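Local structure of beta-agarase (6AII) at residues A122-A127 / N133-I138. The protein probably hydrolyses beta-1,4 linkages of agarose through its catalytic domain of glycoside hydrolase family 16, releasing neoagarobiose. Residues are numbered along the deposited sequence; the frame is centred on the assembly and turned at random.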
ATOM      1  N   ALA A 122       6.963  -4.004   4.425  1.00 17.10           N
ATOM      2  CA  ALA A 122       6.483  -5.281   3.977  1.00 16.97           C
ATOM      3  C   ALA A 122       7.375  -5.769   2.836  1.00 16.75           C
ATOM      4  O   ALA A 122       7.864  -4.962   2.016  1.00 17.29           O
ATOM      5  CB  ALA A 122       5.051  -5.132   3.509  1.00 18.83           C
ATOM      6  N   ARG A 123       7.503  -7.095   2.709  1.00 17.21           N
ATOM      7  CA  ARG A 123       8.142  -7.729   1.600  1.00 15.59           C
ATOM      8  C   ARG A 123       7.057  -8.401   0.793  1.00 16.74           C
ATOM      9  O   ARG A 123       6.420  -9.349   1.299  1.00 17.84           O
ATOM     10  CB  ARG A 123       9.203  -8.742   2.061  1.00 17.58           C
ATOM     11  CG  ARG A 123      10.031  -9.333   0.936  1.00 18.34           C
ATOM     12  CD  ARG A 123      11.269 -10.079   1.371  1.00 19.46           C
ATOM     13  NE  ARG A 123      12.107 -10.427   0.224  1.00 19.75           N
ATOM     14  CZ  ARG A 123      12.239 -11.639  -0.318  1.00 21.28           C
ATOM     15  NH1 ARG A 123      13.110 -11.807  -1.324  1.00 25.43           N
ATOM     16  NH2 ARG A 123      11.552 -12.684   0.110  1.00 22.70           N
ATOM     17  N   VAL A 124       6.868  -7.876  -0.403  1.00 17.19           N
ATOM     18  CA  VAL A 124       5.717  -8.274  -1.191  1.00 17.78           C
ATOM     19  C   VAL A 124       6.199  -8.756  -2.550  1.00 20.61           C
ATOM     20  O   VAL A 124       7.186  -8.238  -3.063  1.00 21.12           O
ATOM     21  CB  VAL A 124       4.730  -7.113  -1.343  1.00 19.32           C
ATOM     22  CG1 VAL A 124       4.144  -6.708   0.011  1.00 20.89           C
ATOM     23  CG2 VAL A 124       5.319  -5.943  -2.061  1.00 21.87           C
ATOM     24  N   LYS A 125       5.399  -9.630  -3.154  1.00 19.76           N
ATOM     25  CA  LYS A 125       5.561  -9.916  -4.561  1.00 19.05           C
ATOM     26  C   LYS A 125       4.287  -9.433  -5.272  1.00 17.40           C
ATOM     27  O   LYS A 125       3.235 -10.056  -5.144  1.00 17.31           O
ATOM     28  CB  LYS A 125       5.755 -11.410  -4.800  1.00 20.94           C
ATOM     29  CG  LYS A 125       6.553 -11.781  -6.032  1.00 23.73           C
ATOM     30  CD  LYS A 125       5.862 -11.530  -7.278  1.00 23.27           C
ATOM     31  CE  LYS A 125       4.620 -12.350  -7.493  1.00 27.12           C
ATOM     32  NZ  LYS A 125       4.040 -11.949  -8.814  1.00 28.15           N
ATOM     33  N   ILE A 126       4.434  -8.284  -5.868  1.00 18.45           N
ATOM     34  CA  ILE A 126       3.316  -7.642  -6.609  1.00 18.13           C
ATOM     35  C   ILE A 126       2.830  -8.609  -7.703  1.00 18.14           C
ATOM     36  O   ILE A 126       3.627  -9.253  -8.371  1.00 20.31           O
ATOM     37  CB  ILE A 126       3.800  -6.292  -7.108  1.00 19.48           C
ATOM     38  CG1 ILE A 126       3.820  -5.327  -5.901  1.00 23.09           C
ATOM     39  CG2 ILE A 126       2.867  -5.762  -8.234  1.00 20.88           C
ATOM     40  CD1 ILE A 126       4.566  -4.078  -6.054  1.00 28.90           C
ATOM     41  N   ALA A 127       1.513  -8.733  -7.833  1.00 16.94           N
ATOM     42  CA  ALA A 127       0.909  -9.606  -8.839  1.00 18.64           C
ATOM     43  C   ALA A 127       1.339  -9.186 -10.251  1.00 17.49           C
ATOM     44  O   ALA A 127       1.335  -8.009 -10.572  1.00 19.73           O
ATOM     45  CB  ALA A 127      -0.568  -9.563  -8.734  1.00 17.99           C
ATOM     46  N   ASN A 133      -2.128  -3.119  -6.359  1.00 16.37           N
ATOM     47  CA  ASN A 133      -1.516  -3.845  -5.272  1.00 18.04           C
ATOM     48  C   ASN A 133      -1.116  -2.774  -4.241  1.00 17.70           C
ATOM     49  O   ASN A 133      -0.236  -1.976  -4.509  1.00 18.91           O
ATOM     50  CB  ASN A 133      -0.290  -4.610  -5.749  1.00 18.40           C
ATOM     51  CG  ASN A 133      -0.550  -5.712  -6.740  1.00 17.70           C
ATOM     52  OD1 ASN A 133      -0.217  -6.865  -6.380  1.00 19.58           O
ATOM     53  ND2 ASN A 133      -0.995  -5.378  -7.982  1.00 18.16           N
ATOM     54  N   ASN A 134      -1.782  -2.747  -3.072  1.00 17.49           N
ATOM     55  CA  ASN A 134      -1.709  -1.601  -2.179  1.00 19.15           C
ATOM     56  C   ASN A 134      -1.246  -2.024  -0.761  1.00 18.42           C
ATOM     57  O   ASN A 134      -1.660  -3.038  -0.259  1.00 18.94           O
ATOM     58  CB  ASN A 134      -3.074  -0.963  -2.003  1.00 19.99           C
ATOM     59  CG  ASN A 134      -3.650  -0.371  -3.273  1.00 22.97           C
ATOM     60  OD1 ASN A 134      -2.937   0.159  -4.131  1.00 23.75           O
ATOM     61  ND2 ASN A 134      -4.978  -0.464  -3.341  1.00 26.63           N
ATOM     62  N   VAL A 135      -0.416  -1.196  -0.183  1.00 17.76           N
ATOM     63  CA  VAL A 135       0.020  -1.285   1.210  1.00 18.69           C
ATOM     64  C   VAL A 135      -0.131   0.134   1.786  1.00 19.33           C
ATOM     65  O   VAL A 135       0.497   1.078   1.310  1.00 19.31           O
ATOM     66  CB  VAL A 135       1.469  -1.763   1.368  1.00 22.10           C
ATOM     67  CG1 VAL A 135       1.790  -1.943   2.844  1.00 23.89           C
ATOM     68  CG2 VAL A 135       1.742  -3.041   0.621  1.00 22.70           C
ATOM     69  N   TRP A 136      -1.007   0.294   2.778  1.00 19.14           N
ATOM     70  CA  TRP A 136      -1.310   1.635   3.230  1.00 19.01           C
ATOM     71  C   TRP A 136      -1.832   1.591   4.660  1.00 20.36           C
ATOM     72  O   TRP A 136      -2.062   0.536   5.175  1.00 19.99           O
ATOM     73  CB  TRP A 136      -2.254   2.365   2.283  1.00 21.59           C
ATOM     74  CG  TRP A 136      -3.556   1.677   2.004  1.00 22.41           C
ATOM     75  CD1 TRP A 136      -3.765   0.511   1.313  1.00 23.24           C
ATOM     76  CD2 TRP A 136      -4.851   2.139   2.398  1.00 21.88           C
ATOM     77  NE1 TRP A 136      -5.104   0.227   1.218  1.00 23.09           N
ATOM     78  CE2 TRP A 136      -5.781   1.214   1.890  1.00 23.56           C
ATOM     79  CE3 TRP A 136      -5.263   3.247   3.147  1.00 22.06           C
ATOM     80  CZ2 TRP A 136      -7.144   1.406   2.036  1.00 23.69           C
ATOM     81  CZ3 TRP A 136      -6.617   3.423   3.296  1.00 25.18           C
ATOM     82  CH2 TRP A 136      -7.524   2.468   2.814  1.00 24.30           C
ATOM     83  N   MET A 137      -1.950   2.757   5.250  1.00 18.10           N
ATOM     84  CA  MET A 137      -2.332   2.824   6.653  1.00 18.99           C
ATOM     85  C   MET A 137      -3.375   3.934   6.815  1.00 19.32           C
ATOM     86  O   MET A 137      -3.291   4.962   6.150  1.00 18.62           O
ATOM     87  CB  MET A 137      -1.086   3.148   7.493  1.00 19.60           C
ATOM     88  CG  MET A 137       0.059   2.168   7.233  1.00 19.70           C
ATOM     89  SD  MET A 137       1.312   2.197   8.553  1.00 22.42           S
ATOM     90  CE  MET A 137       1.940   3.832   8.314  1.00 23.54           C
ATOM     91  N   ILE A 138      -4.312   3.752   7.745  1.00 20.10           N
ATOM     92  CA  ILE A 138      -5.326   4.827   7.921  1.00 20.84           C
ATOM     93  C   ILE A 138      -5.826   4.832   9.364  1.00 20.39           C
ATOM     94  O   ILE A 138      -5.851   3.799  10.027  1.00 20.70           O
ATOM     95  CB  ILE A 138      -6.513   4.697   6.951  1.00 24.25           C
ATOM     96  CG1 ILE A 138      -7.397   5.953   7.008  1.00 27.71           C
ATOM     97  CG2 ILE A 138      -7.299   3.461   7.167  1.00 24.91           C
ATOM     98  CD1 ILE A 138      -8.018   6.295   5.708  1.00 28.87           C
TER
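Asn133, near the start of strand 132-139, reaches across to the chain leaving strand 118-125 and meets Ile126 and Ala127 there. Its OD1 accepts the backbone N-H of Ala127, Ala127 N to Asn133 OD1 2.9 Å, in a nearly straight bond (166° at the hydrogen). The donor stands above the amide plane, about 40° out of it, and not on a lone pair of OD1. The torsion that sets CG opposite the carbonyl carbon (chi1 -65°) turns the amide to the loop residues that follow strand 118-125. There CG2 of Ile126 lies 3.7 Å from Asn133 CG, and CB of Ala127 is 3.6 Å from Asn133 OD1. On the amide's nitrogen side, Asn133 ND2 makes a weak hydrogen bond to Phe131 O, a second tie for this buried group. A leucine in place of Asn133 would probably leave the N-H of Ala127 without its acceptor inside the protein and free the turn to shift. Two residues on, Val135 again points toward the first segment, and its CG2 meets CG1 of Val124 at a loose 4.4 Å, an apolar touch between buried side chains. Asn133 and Val135 also both rest on Met313 of strand 312-325. Between and beyond them the alternate residues face the other way: Asn134 touches Glu150, and Trp136 NE1 is hydrogen-bonded to Asn285 OD1. The touching parts, 124-127 and 133-135, run nearly opposite ways, but strands 118-125 and 132-139 belong to different sheets. The two are joined by the Val124-Val135 touch between strands and by the Asn133 amide on the backbone of the departing chain, which passes from one sheet to the other, an arrangement characteristic of the beta-sandwich jelly roll of family 16 glycoside hydrolases.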